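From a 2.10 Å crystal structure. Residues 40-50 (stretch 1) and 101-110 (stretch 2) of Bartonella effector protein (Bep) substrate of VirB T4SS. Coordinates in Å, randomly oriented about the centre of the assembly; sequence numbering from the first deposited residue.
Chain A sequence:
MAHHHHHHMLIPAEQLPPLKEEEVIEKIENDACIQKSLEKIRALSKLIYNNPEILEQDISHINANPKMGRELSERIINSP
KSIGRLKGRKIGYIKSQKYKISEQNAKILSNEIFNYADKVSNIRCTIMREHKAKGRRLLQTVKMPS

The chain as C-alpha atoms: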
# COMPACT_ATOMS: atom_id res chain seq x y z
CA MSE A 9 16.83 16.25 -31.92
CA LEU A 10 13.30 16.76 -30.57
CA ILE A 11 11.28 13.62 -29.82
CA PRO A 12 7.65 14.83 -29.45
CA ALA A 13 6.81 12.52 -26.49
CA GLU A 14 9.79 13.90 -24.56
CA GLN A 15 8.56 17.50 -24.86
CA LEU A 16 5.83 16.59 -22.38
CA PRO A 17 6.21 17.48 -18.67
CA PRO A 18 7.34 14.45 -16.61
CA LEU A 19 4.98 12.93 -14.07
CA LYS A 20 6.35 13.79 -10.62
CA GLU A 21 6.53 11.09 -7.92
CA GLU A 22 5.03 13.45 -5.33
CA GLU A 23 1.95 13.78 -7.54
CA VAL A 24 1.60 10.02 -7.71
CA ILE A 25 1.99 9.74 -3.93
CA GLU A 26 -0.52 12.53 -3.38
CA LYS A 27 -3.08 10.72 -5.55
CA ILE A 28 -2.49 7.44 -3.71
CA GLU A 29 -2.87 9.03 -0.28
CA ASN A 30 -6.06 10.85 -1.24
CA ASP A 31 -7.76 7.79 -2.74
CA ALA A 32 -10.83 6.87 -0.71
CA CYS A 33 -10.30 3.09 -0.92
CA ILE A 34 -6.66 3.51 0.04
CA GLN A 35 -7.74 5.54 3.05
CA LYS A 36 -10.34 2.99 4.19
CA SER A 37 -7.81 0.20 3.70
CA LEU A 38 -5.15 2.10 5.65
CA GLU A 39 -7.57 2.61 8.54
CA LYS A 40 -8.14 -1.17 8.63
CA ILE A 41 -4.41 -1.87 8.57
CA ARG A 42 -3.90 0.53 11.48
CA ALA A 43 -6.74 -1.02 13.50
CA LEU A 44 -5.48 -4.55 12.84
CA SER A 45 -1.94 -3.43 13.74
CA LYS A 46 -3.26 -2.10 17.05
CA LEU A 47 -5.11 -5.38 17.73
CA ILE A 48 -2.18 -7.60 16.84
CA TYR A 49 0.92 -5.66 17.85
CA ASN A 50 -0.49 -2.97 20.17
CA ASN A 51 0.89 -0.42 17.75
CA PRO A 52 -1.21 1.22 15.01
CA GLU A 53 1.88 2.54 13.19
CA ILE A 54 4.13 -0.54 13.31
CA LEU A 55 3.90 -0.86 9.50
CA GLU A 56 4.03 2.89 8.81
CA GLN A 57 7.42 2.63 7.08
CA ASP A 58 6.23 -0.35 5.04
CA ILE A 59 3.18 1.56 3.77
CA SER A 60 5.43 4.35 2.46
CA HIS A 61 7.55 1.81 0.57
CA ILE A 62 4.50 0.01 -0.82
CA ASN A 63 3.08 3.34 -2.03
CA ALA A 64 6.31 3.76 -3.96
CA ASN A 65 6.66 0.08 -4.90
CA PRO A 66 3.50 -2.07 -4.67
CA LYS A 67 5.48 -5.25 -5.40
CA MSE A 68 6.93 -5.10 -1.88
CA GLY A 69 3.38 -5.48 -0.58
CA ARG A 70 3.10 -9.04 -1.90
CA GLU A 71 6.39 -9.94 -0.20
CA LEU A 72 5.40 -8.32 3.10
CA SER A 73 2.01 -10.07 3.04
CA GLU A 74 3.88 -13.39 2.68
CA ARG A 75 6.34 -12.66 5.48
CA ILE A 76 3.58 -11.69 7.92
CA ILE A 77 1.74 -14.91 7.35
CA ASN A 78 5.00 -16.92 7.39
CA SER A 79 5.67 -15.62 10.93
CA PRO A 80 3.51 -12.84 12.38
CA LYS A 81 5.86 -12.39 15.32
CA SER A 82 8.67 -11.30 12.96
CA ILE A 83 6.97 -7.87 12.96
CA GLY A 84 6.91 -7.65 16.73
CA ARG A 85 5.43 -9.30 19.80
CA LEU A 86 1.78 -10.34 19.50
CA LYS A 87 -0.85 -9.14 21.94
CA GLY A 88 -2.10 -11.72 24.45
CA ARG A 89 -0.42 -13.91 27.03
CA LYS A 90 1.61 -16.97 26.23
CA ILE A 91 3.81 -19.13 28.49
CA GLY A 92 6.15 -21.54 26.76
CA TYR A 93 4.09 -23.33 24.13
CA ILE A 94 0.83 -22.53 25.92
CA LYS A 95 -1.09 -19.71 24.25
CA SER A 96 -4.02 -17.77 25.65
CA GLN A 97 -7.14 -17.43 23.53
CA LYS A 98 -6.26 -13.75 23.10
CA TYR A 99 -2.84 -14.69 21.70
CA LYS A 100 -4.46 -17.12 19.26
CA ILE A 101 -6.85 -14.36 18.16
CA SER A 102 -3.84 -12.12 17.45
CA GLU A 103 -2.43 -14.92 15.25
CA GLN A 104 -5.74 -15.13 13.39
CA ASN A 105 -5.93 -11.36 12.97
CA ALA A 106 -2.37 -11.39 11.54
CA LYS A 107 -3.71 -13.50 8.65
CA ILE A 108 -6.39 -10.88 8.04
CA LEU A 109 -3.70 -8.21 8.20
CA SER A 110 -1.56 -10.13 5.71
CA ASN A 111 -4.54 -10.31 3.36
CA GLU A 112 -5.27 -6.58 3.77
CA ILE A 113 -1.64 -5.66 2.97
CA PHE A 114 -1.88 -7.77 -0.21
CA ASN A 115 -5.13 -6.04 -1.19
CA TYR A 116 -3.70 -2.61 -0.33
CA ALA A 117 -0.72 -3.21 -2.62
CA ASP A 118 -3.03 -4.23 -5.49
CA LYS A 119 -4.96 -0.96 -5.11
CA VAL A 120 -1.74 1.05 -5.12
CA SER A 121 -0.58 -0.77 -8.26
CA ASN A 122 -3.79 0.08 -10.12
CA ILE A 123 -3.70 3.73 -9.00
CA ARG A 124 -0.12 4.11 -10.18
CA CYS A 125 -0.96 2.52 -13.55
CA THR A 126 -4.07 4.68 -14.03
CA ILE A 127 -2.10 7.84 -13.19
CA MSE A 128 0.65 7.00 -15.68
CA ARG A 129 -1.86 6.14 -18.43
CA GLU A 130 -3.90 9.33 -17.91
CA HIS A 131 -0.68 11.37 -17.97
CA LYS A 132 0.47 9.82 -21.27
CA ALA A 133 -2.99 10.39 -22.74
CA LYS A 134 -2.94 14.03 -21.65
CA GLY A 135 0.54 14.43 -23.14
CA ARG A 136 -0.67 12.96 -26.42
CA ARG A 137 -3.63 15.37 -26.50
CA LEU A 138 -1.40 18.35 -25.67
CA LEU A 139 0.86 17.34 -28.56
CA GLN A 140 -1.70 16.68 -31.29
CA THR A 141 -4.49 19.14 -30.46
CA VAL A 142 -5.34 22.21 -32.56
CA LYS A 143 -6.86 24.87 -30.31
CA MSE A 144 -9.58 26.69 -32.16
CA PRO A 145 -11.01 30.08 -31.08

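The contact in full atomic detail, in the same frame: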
# COMPACT_ATOMS: atom_id res chain seq x y z
N LYS A 40 -8.04 0.23 8.22
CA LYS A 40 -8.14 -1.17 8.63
C LYS A 40 -6.79 -1.74 9.05
O LYS A 40 -6.68 -2.48 10.03
CB LYS A 40 -8.73 -2.04 7.51
N ILE A 41 -5.76 -1.41 8.28
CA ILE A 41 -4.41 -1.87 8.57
C ILE A 41 -3.94 -1.33 9.93
O ILE A 41 -3.34 -2.05 10.73
CB ILE A 41 -3.45 -1.47 7.45
CG1 ILE A 41 -3.65 -2.39 6.25
CG2 ILE A 41 -2.00 -1.54 7.94
CD1 ILE A 41 -3.09 -1.84 4.95
N ARG A 42 -4.24 -0.06 10.19
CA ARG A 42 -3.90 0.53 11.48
C ARG A 42 -4.65 -0.13 12.64
O ARG A 42 -4.08 -0.38 13.69
CB ARG A 42 -4.20 2.03 11.50
CG ARG A 42 -3.35 2.87 10.57
CD ARG A 42 -3.54 4.34 10.91
NE ARG A 42 -3.20 5.25 9.82
CZ ARG A 42 -4.08 5.99 9.14
NH1 ARG A 42 -5.38 5.95 9.43
NH2 ARG A 42 -3.65 6.78 8.17
N ALA A 43 -5.94 -0.41 12.44
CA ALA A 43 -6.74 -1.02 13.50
C ALA A 43 -6.31 -2.46 13.77
O ALA A 43 -6.21 -2.90 14.93
CB ALA A 43 -8.23 -0.96 13.14
N LEU A 44 -6.05 -3.21 12.71
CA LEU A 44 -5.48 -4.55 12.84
C LEU A 44 -4.13 -4.49 13.55
O LEU A 44 -3.89 -5.26 14.48
CB LEU A 44 -5.31 -5.21 11.47
CG LEU A 44 -6.63 -5.74 10.91
CD1 LEU A 44 -6.50 -6.04 9.41
CD2 LEU A 44 -7.02 -6.99 11.70
N SER A 45 -3.26 -3.58 13.12
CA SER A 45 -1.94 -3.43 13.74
C SER A 45 -2.05 -3.14 15.24
O SER A 45 -1.24 -3.63 16.03
CB SER A 45 -1.14 -2.32 13.05
OG SER A 45 -0.81 -2.69 11.72
N LYS A 46 -3.04 -2.36 15.63
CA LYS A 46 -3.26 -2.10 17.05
C LYS A 46 -3.70 -3.39 17.77
O LYS A 46 -3.18 -3.73 18.84
CB LYS A 46 -4.30 -0.99 17.23
CG LYS A 46 -4.87 -0.88 18.64
CD LYS A 46 -3.82 -0.41 19.63
CE LYS A 46 -4.43 -0.24 21.02
NZ LYS A 46 -3.37 -0.00 22.04
N LEU A 47 -4.63 -4.12 17.16
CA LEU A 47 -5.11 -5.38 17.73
C LEU A 47 -4.02 -6.44 17.89
O LEU A 47 -4.00 -7.18 18.87
CB LEU A 47 -6.22 -5.97 16.85
CG LEU A 47 -7.57 -5.29 16.99
CD1 LEU A 47 -8.57 -5.89 16.01
CD2 LEU A 47 -8.07 -5.41 18.43
N ILE A 48 -3.14 -6.52 16.90
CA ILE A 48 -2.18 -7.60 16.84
C ILE A 48 -0.91 -7.25 17.61
O ILE A 48 -0.39 -8.08 18.36
CB ILE A 48 -1.84 -7.96 15.38
CG1 ILE A 48 -3.09 -8.40 14.62
CG2 ILE A 48 -0.78 -9.07 15.34
CD1 ILE A 48 -2.91 -8.33 13.12
N TYR A 49 -0.41 -6.04 17.41
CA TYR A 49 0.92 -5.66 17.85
C TYR A 49 0.90 -4.54 18.89
O TYR A 49 1.96 -4.13 19.35
CB TYR A 49 1.78 -5.23 16.65
CG TYR A 49 1.98 -6.30 15.60
CD1 TYR A 49 2.78 -7.41 15.87
CD2 TYR A 49 1.38 -6.22 14.36
CE1 TYR A 49 2.96 -8.40 14.94
CE2 TYR A 49 1.57 -7.20 13.40
CZ TYR A 49 2.36 -8.29 13.70
OH TYR A 49 2.55 -9.27 12.77
N ASN A 50 -0.30 -4.05 19.22
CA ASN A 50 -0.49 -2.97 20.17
C ASN A 50 0.18 -1.71 19.65
O ASN A 50 0.59 -0.85 20.43
CB ASN A 50 0.06 -3.32 21.57
CG ASN A 50 -0.59 -2.51 22.67
OD1 ASN A 50 -1.76 -2.13 22.56
ND2 ASN A 50 0.17 -2.21 23.72
N ILE A 101 -6.05 -15.30 18.94
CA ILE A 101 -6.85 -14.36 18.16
C ILE A 101 -5.93 -13.36 17.45
O ILE A 101 -6.20 -12.97 16.32
CB ILE A 101 -7.88 -13.64 19.06
CG1 ILE A 101 -9.00 -14.61 19.44
CG2 ILE A 101 -8.50 -12.41 18.36
CD1 ILE A 101 -9.89 -14.13 20.58
N SER A 102 -4.85 -12.95 18.11
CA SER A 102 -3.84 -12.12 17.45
C SER A 102 -3.25 -12.85 16.24
O SER A 102 -3.05 -12.25 15.19
CB SER A 102 -2.71 -11.72 18.42
OG SER A 102 -3.18 -10.81 19.42
N GLU A 103 -2.98 -14.15 16.38
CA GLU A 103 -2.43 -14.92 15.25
C GLU A 103 -3.44 -14.97 14.10
O GLU A 103 -3.06 -14.88 12.94
CB GLU A 103 -2.05 -16.34 15.67
CG GLU A 103 -0.83 -16.41 16.62
CD GLU A 103 -0.48 -17.85 16.99
OE1 GLU A 103 -1.39 -18.58 17.41
OE2 GLU A 103 0.70 -18.24 16.85
N GLN A 104 -4.72 -15.10 14.42
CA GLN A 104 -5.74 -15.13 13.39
C GLN A 104 -5.87 -13.75 12.74
O GLN A 104 -5.97 -13.65 11.52
CB GLN A 104 -7.08 -15.59 13.96
CG GLN A 104 -7.15 -17.09 14.24
CD GLN A 104 -6.69 -17.92 13.04
OE1 GLN A 104 -5.75 -18.72 13.15
NE2 GLN A 104 -7.33 -17.73 11.89
N ASN A 105 -5.85 -12.69 13.55
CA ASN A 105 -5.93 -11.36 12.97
C ASN A 105 -4.72 -11.03 12.08
O ASN A 105 -4.84 -10.26 11.14
CB ASN A 105 -6.06 -10.29 14.07
CG ASN A 105 -7.49 -10.09 14.53
OD1 ASN A 105 -8.43 -10.16 13.73
ND2 ASN A 105 -7.67 -9.81 15.81
N ALA A 106 -3.54 -11.60 12.39
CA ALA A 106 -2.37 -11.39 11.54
C ALA A 106 -2.60 -11.90 10.13
O ALA A 106 -2.11 -11.30 9.16
CB ALA A 106 -1.13 -12.06 12.14
N LYS A 107 -3.34 -13.00 9.99
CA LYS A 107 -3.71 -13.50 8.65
C LYS A 107 -4.58 -12.51 7.90
O LYS A 107 -4.45 -12.34 6.67
CB LYS A 107 -4.44 -14.85 8.74
CG LYS A 107 -3.60 -15.96 9.37
CD LYS A 107 -4.29 -17.30 9.23
CE LYS A 107 -3.33 -18.43 9.54
NZ LYS A 107 -3.03 -18.47 10.98
N ILE A 108 -5.51 -11.89 8.62
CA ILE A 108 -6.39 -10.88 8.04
C ILE A 108 -5.55 -9.66 7.64
O ILE A 108 -5.75 -9.06 6.58
CB ILE A 108 -7.51 -10.50 9.01
CG1 ILE A 108 -8.40 -11.72 9.30
CG2 ILE A 108 -8.38 -9.37 8.42
CD1 ILE A 108 -9.39 -11.50 10.44
N LEU A 109 -4.60 -9.31 8.50
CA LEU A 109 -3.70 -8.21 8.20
C LEU A 109 -2.87 -8.50 6.96
O LEU A 109 -2.71 -7.63 6.08
CB LEU A 109 -2.80 -7.93 9.41
CG LEU A 109 -1.71 -6.87 9.20
CD1 LEU A 109 -2.30 -5.50 8.78
CD2 LEU A 109 -0.81 -6.73 10.44
N SER A 110 -2.33 -9.71 6.88
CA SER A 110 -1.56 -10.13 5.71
C SER A 110 -2.39 -9.96 4.45
O SER A 110 -1.93 -9.40 3.46
CB SER A 110 -1.10 -11.58 5.84
OG SER A 110 -0.62 -12.06 4.58
O HOH W 1 -5.75 -9.39 18.09

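Two helices here pack through reciprocal knobs and holes without a single direct hydrogen bond between them; the polar link that does exist runs through one water. The segments, whose touching residues are at least 54 positions apart in sequence, run nearly antiparallel at 154°, with axes approaching to 8.9 Å, and together bury 476 Å².

Leu-109, which has the largest covered area of any residue in the contact, is one knob. Its CA-to-CB bond points toward the partner helix, and its t,p rotamer places the side chain among Ile-41, Leu-44, Ser-45 and Ile-48. CD1 of Leu-109 lies 4.1 Å from CG2 of Ile-41 and 4.0 Å from CB of Leu-44, while CD2 of Leu-109 meets the edge of the Tyr-49 ring, 3.8 Å from CE2 of Tyr-49. Ser-45 suits the wall of this hole because its hydroxyl is turned back to its own helix, OG donating to O of Ile-41 at 2.8 Å.

The answering knob is Ile-48, seated among Ser-102, Asn-105, Ala-106 and Leu-109. The CA-to-CB bond of Ile-48 points sideways, but the m,t rotamer brings the end closer, so that CD1 of Ile-48 comes within 3.4 Å of both O of Asn-105 and N of Ala-106. These backbone atoms are engaged in their own helix's hydrogen bonds, and the small side chains of Ser-102 and Ala-106 leave the backbone accessible; here the CA atoms of Ile-48 and Ser-102 are only 4.9 Å apart.

Toward the more exposed flank, CD1 of Leu-44 rests 4.0 Å from CG2 of Ile-108. Farther along, polarity is accommodated by the water: it accepts from ND2 of Asn-105 (3.0 Å), donates to OG of Ser-102 (3.2 Å) and donates weakly to O of Leu-47 (2.9 Å). The example illustrates a general principle: interlocking apolar side chains can form the body of a helix pair, with solvent bridging polar groups beside it.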